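Local atomic coordinates of cytochrome c3 (PDB entry 1HH5), a protein that carries electrons through three covalently bound haems, passing them from a dehydrogenase to ferredoxin in sulfate respiration. Residues T14-H17 against K18-A21; A38-K41 against K42-H45; T51-K54 against S55-G58. All coordinates share one frame; numbering follows the deposited sequence. Where two conformers were deposited one is given.

Contact 1: residues T14-H17 against K18-A21; sequences TFDH and KAHA. With HEC (heme c), chain B.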
loop_
_atom_site.group_PDB
_atom_site.type_symbol
_atom_site.label_atom_id
_atom_site.label_comp_id
_atom_site.label_asym_id
_atom_site.label_seq_id
_atom_site.Cartn_x
_atom_site.Cartn_y
_atom_site.Cartn_z
ATOM N N THR A 14 -5.836 5.586 0.911
ATOM C CA THR A 14 -5.527 5.981 -0.457
ATOM C C THR A 14 -4.154 5.452 -0.852
ATOM O O THR A 14 -3.140 5.849 -0.280
ATOM C CB THR A 14 -5.530 7.515 -0.615
ATOM O OG1 THR A 14 -6.840 8.021 -0.336
ATOM C CG2 THR A 14 -5.137 7.906 -2.029
ATOM N N PHE A 15 -4.131 4.548 -1.827
ATOM C CA PHE A 15 -2.881 3.967 -2.301
ATOM C C PHE A 15 -2.497 4.578 -3.638
ATOM O O PHE A 15 -3.084 4.254 -4.674
ATOM C CB PHE A 15 -3.019 2.450 -2.460
ATOM C CG PHE A 15 -1.802 1.784 -3.045
ATOM C CD1 PHE A 15 -0.527 2.091 -2.584
ATOM C CD2 PHE A 15 -1.939 0.818 -4.034
ATOM C CE1 PHE A 15 0.594 1.443 -3.097
ATOM C CE2 PHE A 15 -0.830 0.166 -4.552
ATOM C CZ PHE A 15 0.442 0.481 -4.083
ATOM N N ASP A 16 -1.509 5.467 -3.608
ATOM C CA ASP A 16 -1.035 6.124 -4.814
ATOM C C ASP A 16 -0.044 5.181 -5.484
ATOM O O ASP A 16 1.159 5.211 -5.219
ATOM C CB ASP A 16 -0.369 7.455 -4.456
ATOM C CG ASP A 16 -0.127 8.329 -5.666
ATOM O OD1 ASP A 16 -0.033 7.790 -6.788
ATOM O OD2 ASP A 16 -0.025 9.560 -5.492
ATOM N N HIS A 17 -0.587 4.322 -6.337
ATOM C CA HIS A 17 0.187 3.322 -7.057
ATOM C C HIS A 17 1.297 3.939 -7.895
ATOM O O HIS A 17 2.425 3.447 -7.902
ATOM C CB HIS A 17 -0.757 2.511 -7.940
ATOM C CG HIS A 17 -0.105 1.356 -8.633
ATOM N ND1 HIS A 17 0.183 1.326 -9.979
ATOM C CD2 HIS A 17 0.288 0.152 -8.148
ATOM C CE1 HIS A 17 0.724 0.132 -10.263
ATOM N NE2 HIS A 17 0.812 -0.622 -9.186
ATOM N N LYS A 18 0.983 5.023 -8.597
ATOM C CA LYS A 18 1.985 5.675 -9.435
ATOM C C LYS A 18 3.151 6.235 -8.627
ATOM O O LYS A 18 4.309 6.049 -8.998
ATOM C CB LYS A 18 1.357 6.795 -10.263
ATOM C CG LYS A 18 2.349 7.470 -11.202
ATOM C CD LYS A 18 1.699 8.562 -12.033
ATOM C CE LYS A 18 0.648 8.002 -12.978
ATOM N NZ LYS A 18 1.201 6.971 -13.905
ATOM N N ALA A 19 2.844 6.919 -7.526
ATOM C CA ALA A 19 3.882 7.500 -6.679
ATOM C C ALA A 19 4.813 6.416 -6.135
ATOM O O ALA A 19 6.029 6.578 -6.139
ATOM C CB ALA A 19 3.251 8.280 -5.526
ATOM N N HIS A 20 4.243 5.317 -5.654
ATOM C CA HIS A 20 5.067 4.224 -5.136
ATOM C C HIS A 20 5.978 3.675 -6.244
ATOM O O HIS A 20 7.162 3.435 -6.027
ATOM C CB HIS A 20 4.186 3.089 -4.606
ATOM C CG HIS A 20 3.667 3.315 -3.218
ATOM N ND1 HIS A 20 2.674 4.211 -2.893
ATOM C CD2 HIS A 20 4.025 2.726 -2.049
ATOM C CE1 HIS A 20 2.464 4.134 -1.573
ATOM N NE2 HIS A 20 3.261 3.245 -1.016
ATOM N N ALA A 21 5.417 3.478 -7.430
ATOM C CA ALA A 21 6.183 2.944 -8.555
ATOM C C ALA A 21 7.353 3.841 -8.938
ATOM O O ALA A 21 8.435 3.359 -9.258
ATOM C CB ALA A 21 5.266 2.740 -9.763
HETATM FE FE HEC B . 1.588 -2.464 -9.139
HETATM C CHA HEC B . -1.626 -3.697 -9.117
HETATM C CHB HEC B . 1.662 -2.739 -12.560
HETATM C CHC HEC B . 4.631 -0.875 -9.208
HETATM C CHD HEC B . 1.673 -2.597 -5.763
HETATM N NA HEC B . 0.313 -3.107 -10.515
HETATM C C1A HEC B . -0.966 -3.610 -10.335
HETATM C C2A HEC B . -1.516 -4.102 -11.584
HETATM C C3A HEC B . -0.598 -3.830 -12.549
HETATM C C4A HEC B . 0.526 -3.192 -11.892
HETATM C CMA HEC B . -0.710 -4.182 -14.037
HETATM C CAA HEC B . -2.795 -4.928 -11.746
HETATM C CBA HEC B . -3.785 -4.532 -12.835
HETATM C CGA HEC B . -4.557 -3.268 -12.510
HETATM O O1A HEC B . -3.925 -2.207 -12.322
HETATM O O2A HEC B . -5.805 -3.337 -12.447
HETATM N NB HEC B . 2.871 -1.946 -10.555
HETATM C C1B HEC B . 2.766 -2.184 -11.941
HETATM C C2B HEC B . 3.893 -1.645 -12.659
HETATM C C3B HEC B . 4.670 -1.016 -11.735
HETATM C C4B HEC B . 4.067 -1.244 -10.423
HETATM C CMB HEC B . 4.220 -1.859 -14.139
HETATM C CAB HEC B . 5.922 -0.209 -12.035
HETATM C CBB HEC B . 5.643 1.053 -12.848
HETATM N NC HEC B . 2.900 -1.911 -7.771
HETATM C C1C HEC B . 4.093 -1.229 -7.955
HETATM C C2C HEC B . 4.757 -1.015 -6.688
HETATM C C3C HEC B . 3.961 -1.604 -5.733
HETATM C C4C HEC B . 2.794 -2.109 -6.412
HETATM C CMC HEC B . 6.097 -0.313 -6.488
HETATM C CAC HEC B . 4.226 -1.732 -4.230
HETATM C CBC HEC B . 4.279 -0.384 -3.515
HETATM N ND HEC B . 0.282 -2.977 -7.749
HETATM C C1D HEC B . 0.483 -2.984 -6.375
HETATM C C2D HEC B . -0.721 -3.384 -5.673
HETATM C C3D HEC B . -1.657 -3.658 -6.608
HETATM C C4D HEC B . -1.028 -3.411 -7.900
HETATM C CMD HEC B . -0.949 -3.432 -4.168
HETATM C CAD HEC B . -3.120 -3.994 -6.341
HETATM C CBD HEC B . -3.957 -2.718 -6.404
HETATM C CGD HEC B . -5.442 -2.979 -6.215
HETATM O O1D HEC B . -5.885 -3.158 -5.059
HETATM O O2D HEC B . -6.163 -3.015 -7.232
#
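D16 and H20 hold each other by two bonds to one oxygen. D16 O accepts from H20 N at 3.1 Å, nearly straight. H20 ND1 donates to the same D16 O at 3.0 Å from above the carbonyl plane; the oxygen lies close to the imidazole plane. With H20 NE2 bound to the iron of a second haem, the ring is held at both nitrogens. D16 OD1 caps the helix, accepting from A19 N at 3.1 Å from above the carboxylate plane. The next helical bond runs from A21 N to H17 O. The F15 ring points its edge at the H20 face, a T-shaped pair, with F15 CE1 3.4 Å above the ring centre. F15 CG, anti to the backbone N (chi1 176°), carries the ring in between H20 and the haem of chain B. With an alanine at H20 the second iron would probably lose one of its two axial histidines, D16 O a donor, and F15 its aromatic partner. H17 NE2 binds the chain B iron at 2.0 Å, with H30 as the other ligand. An N-capped helix start supplying axial histidines to two haems fits the bis-histidine sites of the cytochrome c3 family.

Contact 2: residues A38-K41 against K42-H45; sequences AIDK and KSAH. With HEC (heme c), chain D.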
loop_
_atom_site.group_PDB
_atom_site.type_symbol
_atom_site.label_atom_id
_atom_site.label_comp_id
_atom_site.label_asym_id
_atom_site.label_seq_id
_atom_site.Cartn_x
_atom_site.Cartn_y
_atom_site.Cartn_z
ATOM N N ALA A 38 -3.807 -9.002 -4.373
ATOM C CA ALA A 38 -4.972 -9.020 -3.493
ATOM C C ALA A 38 -4.683 -8.300 -2.185
ATOM O O ALA A 38 -3.791 -8.693 -1.432
ATOM C CB ALA A 38 -5.393 -10.466 -3.208
ATOM N N ILE A 39 -5.444 -7.247 -1.917
ATOM C CA ILE A 39 -5.255 -6.482 -0.694
ATOM C C ILE A 39 -6.430 -6.610 0.264
ATOM O O ILE A 39 -7.562 -6.281 -0.083
ATOM C CB ILE A 39 -5.055 -4.976 -0.992
ATOM C CG1 ILE A 39 -3.779 -4.757 -1.809
ATOM C CG2 ILE A 39 -4.987 -4.191 0.316
ATOM C CD1 ILE A 39 -2.506 -5.240 -1.125
ATOM N N ASP A 40 -6.158 -7.102 1.468
ATOM C CA ASP A 40 -7.190 -7.214 2.488
ATOM C C ASP A 40 -6.559 -6.797 3.812
ATOM O O ASP A 40 -5.370 -6.495 3.869
ATOM C CB ASP A 40 -7.752 -8.641 2.582
ATOM C CG ASP A 40 -6.792 -9.623 3.238
ATOM O OD1 ASP A 40 -5.588 -9.326 3.363
ATOM O OD2 ASP A 40 -7.254 -10.714 3.627
ATOM N N LYS A 41 -7.357 -6.765 4.869
ATOM C CA LYS A 41 -6.856 -6.373 6.180
ATOM C C LYS A 41 -5.559 -7.092 6.551
ATOM O O LYS A 41 -4.577 -6.456 6.927
ATOM C CB LYS A 41 -7.925 -6.647 7.245
ATOM C CG LYS A 41 -7.499 -6.300 8.658
ATOM C CD LYS A 41 -8.625 -6.540 9.658
ATOM C CE LYS A 41 -8.162 -6.237 11.076
ATOM N NZ LYS A 41 -9.225 -6.467 12.094
ATOM N N LYS A 42 -5.547 -8.416 6.432
ATOM C CA LYS A 42 -4.359 -9.182 6.791
ATOM C C LYS A 42 -3.117 -8.870 5.957
ATOM O O LYS A 42 -2.036 -8.663 6.507
ATOM C CB LYS A 42 -4.663 -10.683 6.743
ATOM C CG LYS A 42 -5.748 -11.102 7.732
ATOM C CD LYS A 42 -5.834 -12.611 7.900
ATOM C CE LYS A 42 -4.611 -13.163 8.618
ATOM N NZ LYS A 42 -4.699 -14.639 8.813
ATOM N N SER A 43 -3.255 -8.826 4.636
ATOM C CA SER A 43 -2.092 -8.540 3.804
ATOM C C SER A 43 -1.610 -7.102 3.979
ATOM O O SER A 43 -0.410 -6.852 4.066
ATOM C CB SER A 43 -2.397 -8.829 2.326
ATOM O OG SER A 43 -3.447 -8.019 1.833
ATOM N N ALA A 44 -2.546 -6.162 4.061
ATOM C CA ALA A 44 -2.192 -4.755 4.213
ATOM C C ALA A 44 -1.441 -4.465 5.513
ATOM O O ALA A 44 -0.496 -3.673 5.524
ATOM C CB ALA A 44 -3.451 -3.892 4.130
ATOM N N HIS A 45 -1.852 -5.114 6.600
ATOM C CA HIS A 45 -1.207 -4.900 7.893
ATOM C C HIS A 45 0.090 -5.664 7.999
ATOM O O HIS A 45 0.790 -5.587 9.009
ATOM C CB HIS A 45 -2.146 -5.298 9.028
ATOM C CG HIS A 45 -3.334 -4.401 9.155
ATOM N ND1 HIS A 45 -4.394 -4.633 10.001
ATOM C CD2 HIS A 45 -3.616 -3.232 8.526
ATOM C CE1 HIS A 45 -5.263 -3.620 9.860
ATOM N NE2 HIS A 45 -4.834 -2.742 8.975
HETATM FE FE HEC D . -5.692 -0.985 8.651
HETATM C CHA HEC D . -8.186 -2.495 6.886
HETATM C CHB HEC D . -7.479 -1.301 11.557
HETATM C CHC HEC D . -3.056 0.339 10.434
HETATM C CHD HEC D . -4.028 -0.262 5.730
HETATM N NA HEC D . -7.445 -1.725 9.107
HETATM C C1A HEC D . -8.363 -2.332 8.260
HETATM C C2A HEC D . -9.542 -2.721 9.000
HETATM C C3A HEC D . -9.356 -2.396 10.300
HETATM C C4A HEC D . -8.052 -1.759 10.373
HETATM C CMA HEC D . -10.298 -2.665 11.479
HETATM C CAA HEC D . -10.801 -3.371 8.436
HETATM C CBA HEC D . -11.903 -2.388 8.103
HETATM C CGA HEC D . -13.179 -3.080 7.662
HETATM O O1A HEC D . -14.134 -2.378 7.267
HETATM O O2A HEC D . -13.226 -4.328 7.717
HETATM N NB HEC D . -5.363 -0.532 10.563
HETATM C C1B HEC D . -6.229 -0.684 11.635
HETATM C C2B HEC D . -5.631 -0.190 12.866
HETATM C C3B HEC D . -4.347 0.107 12.581
HETATM C C4B HEC D . -4.205 -0.023 11.132
HETATM C CMB HEC D . -6.360 0.102 14.186
HETATM C CAB HEC D . -3.232 0.468 13.554
HETATM C CBB HEC D . -2.797 -0.767 14.340
HETATM N NC HEC D . -3.921 -0.187 8.192
HETATM C C1C HEC D . -2.923 0.264 9.054
HETATM C C2C HEC D . -1.784 0.795 8.326
HETATM C C3C HEC D . -2.125 0.746 7.005
HETATM C C4C HEC D . -3.422 0.095 6.924
HETATM C CMC HEC D . -0.442 1.241 8.914
HETATM C CAC HEC D . -1.342 1.289 5.815
HETATM C CBC HEC D . 0.021 0.643 5.647
HETATM N ND HEC D . -5.996 -1.339 6.733
HETATM C C1D HEC D . -5.233 -0.929 5.638
HETATM C C2D HEC D . -5.833 -1.358 4.386
HETATM C C3D HEC D . -6.918 -2.091 4.719
HETATM C C4D HEC D . -7.057 -2.041 6.167
HETATM C CMD HEC D . -5.379 -1.003 2.970
HETATM C CAD HEC D . -7.770 -2.942 3.772
HETATM C CBD HEC D . -9.142 -2.369 3.481
HETATM C CGD HEC D . -9.948 -3.257 2.552
HETATM O O1D HEC D . -10.310 -4.384 2.958
HETATM O O2D HEC D . -10.209 -2.828 1.412
#
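K41 reaches across H45 and the haem of chain D with its side chain fully extended. K41 CB lies 4.2 Å from the haem meso carbon CHA. K41 CG comes 3.7 Å from H45 CE1. CD rests over the porphyrin rim near C2A and CAA. CE stays beside H45 CE1 and haem C3A, and NZ ends near the methyl CMA. CG sits anti to the backbone N (chi1 179°), and the rest of the chain is extended, which lays it along the haem border. The apolar part of the lysine thus packs on both the ligand ring and the porphyrin.

H45 NE2 binds the iron of the chain D haem at 2.0 Å, and H66 supplies the other axial ligand. H45 N donates to K41 O, and the same oxygen lies over one face of the imidazole, 3.2 Å above its plane and toward the rim. Backbone and side chain of K41 therefore both border this ring.

D40 and S43 form a capping box at the start of helix 41-44. S43 N donates to D40 OD1 at 2.7 Å, and D40 N donates to S43 OG at 2.9 Å, both nearly straight. Both side chains fold back between their own backbone N and carbonyl carbon (chi1 73° for D40, 62° for S43), a turn that brings each acceptor to the other's N-H. The first helical bond follows, from A44 N to D40 O.

A44 packs its CB against haem C2D at 3.5 Å. I39 CG2 touches the same CB more loosely. I39 and S43 also meet A48, and A44 meets C49, which binds the haem of contact 3 covalently.

Contact 3: residues T51-K54 against S55-G58; sequences TCHK and SNNG. With HEC (heme c), chain C.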
loop_
_atom_site.group_PDB
_atom_site.type_symbol
_atom_site.label_atom_id
_atom_site.label_comp_id
_atom_site.label_asym_id
_atom_site.label_seq_id
_atom_site.Cartn_x
_atom_site.Cartn_y
_atom_site.Cartn_z
ATOM N N THR A 51 4.653 -3.755 6.426
ATOM C CA THR A 51 6.028 -4.205 6.613
ATOM C C THR A 51 7.060 -3.327 5.906
ATOM O O THR A 51 8.067 -2.957 6.499
ATOM C CB THR A 51 6.207 -5.659 6.147
ATOM O OG1 THR A 51 5.283 -6.495 6.851
ATOM C CG2 THR A 51 7.627 -6.134 6.435
ATOM N N CYS A 52 6.829 -2.987 4.642
ATOM C CA CYS A 52 7.792 -2.145 3.943
ATOM C C CYS A 52 7.917 -0.761 4.572
ATOM O O CYS A 52 9.008 -0.189 4.622
ATOM C CB CYS A 52 7.410 -1.978 2.474
ATOM S SG CYS A 52 8.519 -0.833 1.601
ATOM N N HIS A 53 6.797 -0.216 5.041
ATOM C CA HIS A 53 6.794 1.107 5.656
ATOM C C HIS A 53 7.702 1.210 6.881
ATOM O O HIS A 53 8.161 2.291 7.230
ATOM C CB HIS A 53 5.364 1.511 6.033
ATOM C CG HIS A 53 4.501 1.855 4.855
ATOM N ND1 HIS A 53 3.168 2.188 4.946
ATOM C CD2 HIS A 53 4.807 1.926 3.536
ATOM C CE1 HIS A 53 2.715 2.443 3.711
ATOM N NE2 HIS A 53 3.667 2.300 2.811
ATOM N N LYS A 54 7.967 0.086 7.532
ATOM C CA LYS A 54 8.832 0.086 8.711
ATOM C C LYS A 54 10.272 0.516 8.409
ATOM O O LYS A 54 11.056 0.759 9.329
ATOM C CB LYS A 54 8.864 -1.306 9.327
ATOM C CG LYS A 54 7.559 -1.770 9.927
ATOM C CD LYS A 54 7.586 -3.273 10.124
ATOM C CE LYS A 54 8.902 -3.741 10.739
ATOM N NZ LYS A 54 9.159 -3.098 12.053
ATOM N N SER A 55 10.613 0.612 7.128
ATOM C CA SER A 55 11.964 1.000 6.735
ATOM C C SER A 55 12.070 2.415 6.169
ATOM O O SER A 55 13.173 2.900 5.916
ATOM C CB SER A 55 12.517 0.002 5.714
ATOM O OG SER A 55 11.692 -0.066 4.565
ATOM N N ASN A 56 10.931 3.071 5.955
ATOM C CA ASN A 56 10.922 4.439 5.420
ATOM C C ASN A 56 10.066 5.384 6.218
ATOM O O ASN A 56 9.760 5.137 7.379
ATOM C CB ASN A 56 10.423 4.479 3.970
ATOM C CG ASN A 56 9.217 3.587 3.735
ATOM O OD1 ASN A 56 8.181 3.750 4.366
ATOM N ND2 ASN A 56 9.354 2.636 2.817
ATOM N N ASN A 57 9.700 6.486 5.575
ATOM C CA ASN A 57 8.849 7.491 6.185
ATOM C C ASN A 57 7.413 7.026 5.987
ATOM O O ASN A 57 6.467 7.685 6.418
ATOM C CB ASN A 57 9.066 8.848 5.510
ATOM C CG ASN A 57 10.494 9.347 5.650
ATOM O OD1 ASN A 57 11.437 8.719 5.159
ATOM N ND2 ASN A 57 10.661 10.479 6.322
ATOM N N GLY A 58 7.264 5.878 5.325
ATOM C CA GLY A 58 5.947 5.318 5.083
ATOM C C GLY A 58 5.175 5.226 6.384
ATOM O O GLY A 58 5.770 5.043 7.439
HETATM FE FE HEC C . 3.488 2.828 0.907
HETATM C CHA HEC C . 4.202 6.108 1.561
HETATM C CHB HEC C . 0.120 3.472 1.466
HETATM C CHC HEC C . 2.743 -0.407 0.187
HETATM C CHD HEC C . 6.810 2.161 0.433
HETATM N NA HEC C . 2.412 4.415 1.395
HETATM C C1A HEC C . 2.879 5.698 1.667
HETATM C C2A HEC C . 1.791 6.540 2.141
HETATM C C3A HEC C . 0.646 5.812 2.119
HETATM C C4A HEC C . 1.022 4.509 1.623
HETATM C CMA HEC C . -0.741 6.242 2.600
HETATM C CAA HEC C . 1.979 7.905 2.727
HETATM C CBA HEC C . 1.538 9.098 1.895
HETATM C CGA HEC C . 2.106 9.088 0.497
HETATM O O1A HEC C . 1.448 8.533 -0.411
HETATM O O2A HEC C . 3.217 9.628 0.307
HETATM N NB HEC C . 1.812 1.785 0.849
HETATM C C1B HEC C . 0.505 2.182 1.109
HETATM C C2B HEC C . -0.421 1.088 0.933
HETATM C C3B HEC C . 0.297 0.030 0.509
HETATM C C4B HEC C . 1.685 0.456 0.478
HETATM C CMB HEC C . -1.886 1.093 1.344
HETATM C CAB HEC C . -0.188 -1.369 0.133
HETATM C CBB HEC C . -1.284 -1.386 -0.927
HETATM N NC HEC C . 4.547 1.195 0.501
HETATM C C1C HEC C . 4.084 -0.065 0.245
HETATM C C2C HEC C . 5.188 -0.984 -0.003
HETATM C C3C HEC C . 6.351 -0.268 0.075
HETATM C C4C HEC C . 5.939 1.086 0.374
HETATM C CMC HEC C . 5.041 -2.471 -0.242
HETATM C CAC HEC C . 7.811 -0.703 -0.087
HETATM C CBC HEC C . 8.102 -1.967 -0.890
HETATM N ND HEC C . 5.127 3.879 0.959
HETATM C C1D HEC C . 6.415 3.475 0.650
HETATM C C2D HEC C . 7.329 4.608 0.638
HETATM C C3D HEC C . 6.624 5.652 1.082
HETATM C C4D HEC C . 5.252 5.244 1.233
HETATM C CMD HEC C . 8.795 4.670 0.195
HETATM C CAD HEC C . 7.292 6.933 1.525
HETATM C CBD HEC C . 7.169 8.097 0.586
HETATM C CGD HEC C . 8.266 9.111 0.809
HETATM O O1D HEC C . 8.596 9.368 1.986
HETATM O O2D HEC C . 8.794 9.651 -0.186
#
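S55 grips C52 O with two bonds just after helix 50-53. In the conformer given, S55 OG donates to C52 O at 2.7 Å, in the carbonyl plane. S55 N donates to the same oxygen from above that plane. In that conformer OG sits between its own backbone N and carbonyl carbon (chi1 59°), turned back toward the helix, and this lets the hydroxyl reach. N56 N then donates to H53 O at 3.1 Å and closes a type I beta turn from H53 to N56.

The C52 side chain turns to the haem. SG lies anti to the backbone N (chi1 176°) and is joined covalently to haem CAC of chain C. H53 uses a different first torsion. Its CG is anti to the carbonyl carbon (chi1 -72°), and H53 NE2 binds the iron of the chain C haem at 2.0 Å. H20 binds the iron as the second axial ligand. H53 ND1 donates to P59 O, which helps to fix the ring's rotation. G58 CA lies over one face of the H53 imidazole in a CH-pi contact, 4.0 Å from the ring centroid.

N56 also takes a folded torsion, with CG between its backbone N and carbonyl carbon. N56 ND2 lies about 3.4 Å from haem CMD, though the amide sits too close to G58 in the model to be placed firmly. N57 CB approaches the propionate oxygen O1D of the same haem.

C52 and H53 are the last two residues of a CXXCH haem-binding motif that begins at C49. The turn carries the chain out of helix 50-53 and into the loop before helix 62-65, where T60 packs on both H53 and K54.

Each contact supplies an axial histidine to a different haem from its own segments, and H20 adds one for the haem of contact 3. Contacts 1 and 3 are partly buried and meet where H20 NE2 and H53 NE2 lie 4.0 Å apart on one iron. Contact 2 is at the surface, on the opposite side of the chain's centre from contact 1, and touches neither. Contacts 1 and 2 are both helix starts capped by an aspartate, but aromatic packing follows in the first and an extended lysine in the second. Contact 3 follows a helix and is a turn. It relies on a serine, and it alone holds a thioether link.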